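Long-range contact in H127A/Y244A mutant of alginate lyase AlyC3 in complex with dimannuronate (PDB 7C8F), which probably cleaves alginate by beta-elimination, as a polysaccharide lyase of family PL7, and is captured here as an engineered double mutant with bound dimannuronate: residues T203-L214 against V218-D229. Residues are numbered along the deposited sequence; the frame is centred on the assembly and turned at random.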
ATOM      1  N   THR B 203     -21.966  25.535  10.585  1.00 17.19           N
ATOM      2  CA  THR B 203     -20.663  25.793   9.993  1.00 17.85           C
ATOM      3  C   THR B 203     -20.552  24.947   8.732  1.00 16.83           C
ATOM      4  O   THR B 203     -20.900  23.759   8.744  1.00 17.35           O
ATOM      5  CB  THR B 203     -19.554  25.415  10.977  1.00 16.69           C
ATOM      6  OG1 THR B 203     -19.663  26.238  12.152  1.00 18.87           O
ATOM      7  CG2 THR B 203     -18.176  25.622  10.363  1.00 17.74           C
ATOM      8  N   ALA B 204     -20.068  25.555   7.656  1.00 16.77           N
ATOM      9  CA  ALA B 204     -19.933  24.869   6.375  1.00 16.47           C
ATOM     10  C   ALA B 204     -18.576  24.188   6.282  1.00 17.68           C
ATOM     11  O   ALA B 204     -17.538  24.796   6.570  1.00 17.00           O
ATOM     12  CB  ALA B 204     -20.078  25.861   5.221  1.00 17.48           C
ATOM     13  N   PHE B 205     -18.582  22.932   5.843  1.00 17.21           N
ATOM     14  CA  PHE B 205     -17.361  22.184   5.573  1.00 14.57           C
ATOM     15  C   PHE B 205     -17.423  21.625   4.161  1.00 13.91           C
ATOM     16  O   PHE B 205     -18.421  20.999   3.786  1.00 17.13           O
ATOM     17  CB  PHE B 205     -17.206  21.011   6.547  1.00 17.20           C
ATOM     18  CG  PHE B 205     -17.113  21.426   7.985  1.00 14.82           C
ATOM     19  CD1 PHE B 205     -18.267  21.587   8.738  1.00 15.40           C
ATOM     20  CD2 PHE B 205     -15.879  21.653   8.588  1.00 16.30           C
ATOM     21  CE1 PHE B 205     -18.213  21.972  10.062  1.00 15.64           C
ATOM     22  CE2 PHE B 205     -15.820  22.047   9.918  1.00 18.17           C
ATOM     23  CZ  PHE B 205     -16.993  22.201  10.653  1.00 16.04           C
ATOM     24  N   ASP B 206     -16.361  21.831   3.385  1.00 14.58           N
ATOM     25  CA  ASP B 206     -16.242  21.238   2.056  1.00 15.62           C
ATOM     26  C   ASP B 206     -14.937  20.467   2.006  1.00 15.18           C
ATOM     27  O   ASP B 206     -13.862  21.051   2.193  1.00 17.06           O
ATOM     28  CB  ASP B 206     -16.291  22.302   0.955  1.00 18.67           C
ATOM     29  CG  ASP B 206     -17.567  23.121   0.990  1.00 31.77           C
ATOM     30  OD1 ASP B 206     -18.651  22.531   0.813  1.00 27.90           O
ATOM     31  OD2 ASP B 206     -17.485  24.352   1.185  1.00 35.70           O
ATOM     32  N   ILE B 207     -15.033  19.159   1.783  1.00 15.01           N
ATOM     33  CA  ILE B 207     -13.886  18.262   1.770  1.00 13.73           C
ATOM     34  C   ILE B 207     -13.724  17.741   0.355  1.00 14.09           C
ATOM     35  O   ILE B 207     -14.633  17.089  -0.176  1.00 16.08           O
ATOM     36  CB  ILE B 207     -14.078  17.086   2.739  1.00 13.60           C
ATOM     37  CG1 ILE B 207     -14.331  17.580   4.165  1.00 18.11           C
ATOM     38  CG2 ILE B 207     -12.865  16.138   2.644  1.00 14.89           C
ATOM     39  CD1 ILE B 207     -14.814  16.497   5.100  1.00 16.35           C
ATOM     40  N   THR B 208     -12.570  17.997  -0.258  1.00 14.16           N
ATOM     41  CA  THR B 208     -12.282  17.476  -1.590  1.00 13.47           C
ATOM     42  C   THR B 208     -11.075  16.551  -1.522  1.00 12.94           C
ATOM     43  O   THR B 208     -10.009  16.944  -1.037  1.00 14.08           O
ATOM     44  CB  THR B 208     -12.020  18.594  -2.600  1.00 15.21           C
ATOM     45  OG1 THR B 208     -13.158  19.460  -2.633  1.00 20.26           O
ATOM     46  CG2 THR B 208     -11.804  18.005  -4.010  1.00 17.84           C
ATOM     47  N   VAL B 209     -11.236  15.335  -2.036  1.00 13.79           N
ATOM     48  CA  VAL B 209     -10.179  14.337  -2.063  1.00 13.07           C
ATOM     49  C   VAL B 209      -9.917  13.969  -3.516  1.00 14.02           C
ATOM     50  O   VAL B 209     -10.855  13.704  -4.272  1.00 15.26           O
ATOM     51  CB  VAL B 209     -10.589  13.090  -1.258  1.00 14.71           C
ATOM     52  CG1 VAL B 209      -9.411  12.134  -1.119  1.00 16.18           C
ATOM     53  CG2 VAL B 209     -11.135  13.489   0.115  1.00 17.21           C
ATOM     54  N   GLY B 210      -8.659  13.911  -3.893  1.00 13.29           N
ATOM     55  CA  GLY B 210      -8.284  13.599  -5.262  1.00 14.74           C
ATOM     56  C   GLY B 210      -7.025  14.353  -5.633  1.00 14.02           C
ATOM     57  O   GLY B 210      -6.584  15.265  -4.937  1.00 13.94           O
ATOM     58  N   ASN B 211      -6.404  13.921  -6.730  1.00 14.18           N
ATOM     59  CA  ASN B 211      -5.168  14.569  -7.194  1.00 16.00           C
ATOM     60  C   ASN B 211      -4.093  14.625  -6.102  1.00 15.07           C
ATOM     61  O   ASN B 211      -3.328  15.582  -6.000  1.00 17.60           O
ATOM     62  CB  ASN B 211      -5.453  15.965  -7.764  1.00 18.24           C
ATOM     63  CG  ASN B 211      -4.256  16.555  -8.491  1.00 22.04           C
ATOM     64  OD1 ASN B 211      -3.516  15.846  -9.170  1.00 22.59           O
ATOM     65  ND2 ASN B 211      -4.052  17.857  -8.329  1.00 26.38           N
ATOM     66  N   LYS B 212      -4.022  13.575  -5.279  1.00 13.53           N
ATOM     67  CA  LYS B 212      -3.018  13.479  -4.201  1.00 13.63           C
ATOM     68  C   LYS B 212      -3.157  14.587  -3.159  1.00 13.51           C
ATOM     69  O   LYS B 212      -2.185  14.926  -2.465  1.00 14.85           O
ATOM     70  CB  LYS B 212      -1.580  13.385  -4.728  1.00 14.24           C
ATOM     71  CG  LYS B 212      -1.332  12.100  -5.500  1.00 15.34           C
ATOM     72  CD  LYS B 212       0.082  12.046  -6.040  1.00 15.35           C
ATOM     73  CE  LYS B 212       0.304  10.713  -6.743  1.00 16.13           C
ATOM     74  NZ  LYS B 212       1.718  10.582  -7.239  1.00 18.33           N
ATOM     75  N   GLN B 213      -4.367  15.129  -3.017  1.00 12.55           N
ATOM     76  CA  GLN B 213      -4.607  16.212  -2.073  1.00 13.44           C
ATOM     77  C   GLN B 213      -5.860  15.955  -1.259  1.00 12.58           C
ATOM     78  O   GLN B 213      -6.852  15.401  -1.754  1.00 13.52           O
ATOM     79  CB  GLN B 213      -4.804  17.571  -2.770  1.00 16.55           C
ATOM     80  CG  GLN B 213      -3.579  18.072  -3.491  1.00 21.80           C
ATOM     81  CD  GLN B 213      -3.759  19.495  -3.993  1.00 29.88           C
ATOM     82  OE1 GLN B 213      -4.689  19.787  -4.742  1.00 39.31           O
ATOM     83  NE2 GLN B 213      -2.872  20.388  -3.569  1.00 37.51           N
ATOM     84  N   LEU B 214      -5.803  16.396  -0.011  1.00 12.48           N
ATOM     85  CA  LEU B 214      -6.955  16.506   0.864  1.00 13.34           C
ATOM     86  C   LEU B 214      -7.160  17.990   1.141  1.00 13.70           C
ATOM     87  O   LEU B 214      -6.292  18.642   1.738  1.00 14.97           O
ATOM     88  CB  LEU B 214      -6.710  15.743   2.169  1.00 13.78           C
ATOM     89  CG  LEU B 214      -7.752  15.955   3.273  1.00 14.72           C
ATOM     90  CD1 LEU B 214      -9.083  15.399   2.827  1.00 17.56           C
ATOM     91  CD2 LEU B 214      -7.306  15.253   4.540  1.00 15.39           C
ATOM     92  N   VAL B 218     -13.637  25.756   5.282  1.00 14.85           N
ATOM     93  CA  VAL B 218     -14.536  25.978   6.404  1.00 14.33           C
ATOM     94  C   VAL B 218     -15.152  27.357   6.222  1.00 15.78           C
ATOM     95  O   VAL B 218     -14.428  28.354   6.099  1.00 17.82           O
ATOM     96  CB  VAL B 218     -13.801  25.859   7.748  1.00 15.17           C
ATOM     97  CG1 VAL B 218     -14.754  26.070   8.921  1.00 17.11           C
ATOM     98  CG2 VAL B 218     -13.094  24.492   7.838  1.00 17.58           C
ATOM     99  N   ASP B 219     -16.480  27.405   6.167  1.00 16.74           N
ATOM    100  CA  ASP B 219     -17.198  28.645   5.884  1.00 18.40           C
ATOM    101  C   ASP B 219     -16.618  29.358   4.665  1.00 21.32           C
ATOM    102  O   ASP B 219     -16.461  30.583   4.647  1.00 24.26           O
ATOM    103  CB  ASP B 219     -17.253  29.558   7.106  1.00 19.94           C
ATOM    104  CG  ASP B 219     -18.105  28.990   8.217  1.00 20.91           C
ATOM    105  OD1 ASP B 219     -19.101  28.290   7.918  1.00 22.04           O
ATOM    106  OD2 ASP B 219     -17.787  29.265   9.397  1.00 26.06           O
ATOM    107  N   GLY B 220     -16.283  28.576   3.638  1.00 20.96           N
ATOM    108  CA  GLY B 220     -15.803  29.110   2.381  1.00 20.72           C
ATOM    109  C   GLY B 220     -14.322  29.418   2.322  1.00 22.70           C
ATOM    110  O   GLY B 220     -13.829  29.791   1.249  1.00 28.13           O
ATOM    111  N   LYS B 221     -13.592  29.268   3.423  1.00 18.50           N
ATOM    112  CA  LYS B 221     -12.177  29.602   3.480  1.00 20.33           C
ATOM    113  C   LYS B 221     -11.337  28.329   3.465  1.00 18.39           C
ATOM    114  O   LYS B 221     -11.570  27.418   4.264  1.00 18.27           O
ATOM    115  CB  LYS B 221     -11.882  30.412   4.743  1.00 21.45           C
ATOM    116  CG  LYS B 221     -10.421  30.802   4.894  1.00 29.96           C
ATOM    117  CD  LYS B 221     -10.229  31.807   6.025  1.00 38.10           C
ATOM    118  CE  LYS B 221      -8.752  32.002   6.331  1.00 54.44           C
ATOM    119  NZ  LYS B 221      -7.954  32.288   5.110  1.00 63.97           N
ATOM    120  N   ARG B 222     -10.350  28.277   2.582  1.00 18.16           N
ATOM    121  CA  ARG B 222      -9.494  27.098   2.498  0.58 19.92           C
ATOM    122  C   ARG B 222      -8.543  27.082   3.689  1.00 22.89           C
ATOM    123  O   ARG B 222      -7.685  27.960   3.845  1.00 30.08           O
ATOM    124  CB  ARG B 222      -8.743  27.051   1.171  0.58 24.15           C
ATOM    125  CG  ARG B 222      -8.156  25.670   0.847  0.58 16.13           C
ATOM    126  CD  ARG B 222      -8.257  25.379  -0.649  0.58 16.45           C
ATOM    127  NE  ARG B 222      -9.642  25.188  -1.073  0.58 21.12           N
ATOM    128  CZ  ARG B 222     -10.008  24.872  -2.312  0.58 23.06           C
ATOM    129  NH1 ARG B 222     -11.293  24.714  -2.608  0.58 28.01           N
ATOM    130  NH2 ARG B 222      -9.088  24.715  -3.254  0.58 23.14           N
ATOM    131  N   LEU B 223      -8.713  26.087   4.556  1.00 16.69           N
ATOM    132  CA  LEU B 223      -7.855  25.946   5.725  1.00 15.80           C
ATOM    133  C   LEU B 223      -6.873  24.794   5.636  1.00 19.93           C
ATOM    134  O   LEU B 223      -5.846  24.837   6.307  1.00 21.72           O
ATOM    135  CB  LEU B 223      -8.680  25.772   7.003  1.00 18.57           C
ATOM    136  CG  LEU B 223      -9.451  26.991   7.511  1.00 20.38           C
ATOM    137  CD1 LEU B 223     -10.171  26.675   8.812  1.00 19.18           C
ATOM    138  CD2 LEU B 223      -8.496  28.163   7.705  1.00 35.75           C
ATOM    139  N   VAL B 224      -7.171  23.756   4.863  1.00 15.46           N
ATOM    140  CA  VAL B 224      -6.302  22.587   4.762  1.00 14.81           C
ATOM    141  C   VAL B 224      -6.073  22.284   3.290  1.00 13.50           C
ATOM    142  O   VAL B 224      -7.037  22.158   2.524  1.00 14.15           O
ATOM    143  CB  VAL B 224      -6.924  21.357   5.453  1.00 17.65           C
ATOM    144  CG1 VAL B 224      -5.989  20.148   5.339  1.00 18.42           C
ATOM    145  CG2 VAL B 224      -7.230  21.658   6.908  1.00 20.61           C
ATOM    146  N   GLU B 225      -4.809  22.130   2.903  1.00 14.12           N
ATOM    147  CA  GLU B 225      -4.427  21.668   1.563  1.00 14.55           C
ATOM    148  C   GLU B 225      -3.243  20.738   1.794  1.00 15.75           C
ATOM    149  O   GLU B 225      -2.082  21.166   1.804  1.00 18.28           O
ATOM    150  CB  GLU B 225      -4.078  22.837   0.657  1.00 21.61           C
ATOM    151  CG  GLU B 225      -3.838  22.449  -0.789  1.00 24.02           C
ATOM    152  CD  GLU B 225      -3.831  23.655  -1.714  1.00 68.82           C
ATOM    153  OE1 GLU B 225      -4.322  24.730  -1.301  1.00 43.69           O
ATOM    154  OE2 GLU B 225      -3.334  23.528  -2.852  1.00 81.87           O
ATOM    155  N   HIS B 226      -3.548  19.463   2.014  1.00 16.29           N
ATOM    156  CA  HIS B 226      -2.598  18.505   2.561  1.00 14.47           C
ATOM    157  C   HIS B 226      -2.242  17.465   1.501  1.00 14.21           C
ATOM    158  O   HIS B 226      -3.131  16.847   0.903  1.00 15.40           O
ATOM    159  CB  HIS B 226      -3.213  17.836   3.782  1.00 15.67           C
ATOM    160  CG  HIS B 226      -2.306  16.856   4.453  1.00 18.99           C
ATOM    161  ND1 HIS B 226      -1.159  17.242   5.113  1.00 35.68           N
ATOM    162  CD2 HIS B 226      -2.360  15.508   4.549  1.00 16.34           C
ATOM    163  CE1 HIS B 226      -0.557  16.173   5.601  1.00 42.96           C
ATOM    164  NE2 HIS B 226      -1.271  15.109   5.279  1.00 19.46           N
ATOM    165  N   ASP B 227      -0.945  17.276   1.261  1.00 15.69           N
ATOM    166  CA  ASP B 227      -0.462  16.285   0.299  1.00 15.97           C
ATOM    167  C   ASP B 227      -0.686  14.889   0.875  1.00 15.95           C
ATOM    168  O   ASP B 227      -0.251  14.600   1.992  1.00 16.74           O
ATOM    169  CB  ASP B 227       1.029  16.549   0.047  1.00 16.51           C
ATOM    170  CG  ASP B 227       1.681  15.581  -0.952  1.00 32.79           C
ATOM    171  OD1 ASP B 227       1.091  14.556  -1.318  1.00 25.20           O
ATOM    172  OD2 ASP B 227       2.838  15.848  -1.355  1.00 40.59           O
ATOM    173  N   ILE B 228      -1.393  14.026   0.123  1.00 12.63           N
ATOM    174  CA  ILE B 228      -1.677  12.664   0.574  1.00 12.42           C
ATOM    175  C   ILE B 228      -1.099  11.620  -0.379  1.00 13.66           C
ATOM    176  O   ILE B 228      -1.665  10.534  -0.536  1.00 13.05           O
ATOM    177  CB  ILE B 228      -3.188  12.447   0.796  1.00 12.91           C
ATOM    178  CG1 ILE B 228      -3.999  12.796  -0.462  1.00 12.80           C
ATOM    179  CG2 ILE B 228      -3.669  13.281   1.974  1.00 14.13           C
ATOM    180  CD1 ILE B 228      -5.444  12.295  -0.430  1.00 13.41           C
ATOM    181  N   ASP B 229       0.012  11.925  -0.999  1.00 13.39           N
ATOM    182  CA  ASP B 229       0.693  10.973  -1.890  1.00 12.08           C
ATOM    183  C   ASP B 229       0.876   9.612  -1.177  1.00 12.82           C
ATOM    184  O   ASP B 229       0.752   8.597  -1.766  1.00 12.85           O
ATOM    185  CB  ASP B 229       2.056  11.577  -2.273  1.00 14.42           C
ATOM    186  CG  ASP B 229       2.778  10.899  -3.430  1.00 18.43           C
ATOM    187  OD1 ASP B 229       2.245  10.133  -4.133  1.00 15.84           O
ATOM    188  OD2 ASP B 229       3.903  11.275  -3.597  1.00 22.16           O
TER
HETATM  189  O   HOH W   1     -19.351  28.908  11.453  1.00 31.75           O
HETATM  190  O   HOH W   2     -16.784  25.689   3.444  1.00 20.78           O
HETATM  191  O   HOH W   3       3.814  12.287  -6.272  1.00 29.47           O
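The Gln213 amide and the Glu225 carboxylate run side by side with their planes 80° apart; NE2 of Gln213 reaches the anti lone pair of OE2 of Glu225 at 3.3 Å, OE2 standing out of the Gln213 amide plane and the N-H...O angle 138°. At the other end, CG2 of Val218 meets the Phe205 ring obliquely at CD2, while Phe158 and Phe122 pack edge-to-face with that ring. These pairs belong to consecutive antiparallel strands at the margin of one sheet of the jelly-roll beta-sandwich expected for PL7 lyases. Type I' turns, Gly210 to Gln213 and Val218 to Lys221, reverse the chain. Within the second turn, OD1 of Asp219 accepts a hydrogen bond from Ala204 N at 2.9 Å from above the carboxylate plane, and Asp219 N returns one to Ala204 O. Leu214 and His226 exchange two backbone bonds; the imidazole NE2 of His226 bonds OH of Tyr230. With CG1 between the backbone N and the carbonyl carbon (chi1 55°), Ile228 lays it against the Lys212 carbonyl, whose oxygen accepts a hydrogen bond from Ile228 N. Extended, Lys212 runs alongside Asp229, whose OD2 pairs with Arg87 of the second subunit; NZ of Lys212 makes a salt bridge with OD1 of Asp229 at 3.2 Å, its hydrogen bond weak, and a water links that NZ to OD2.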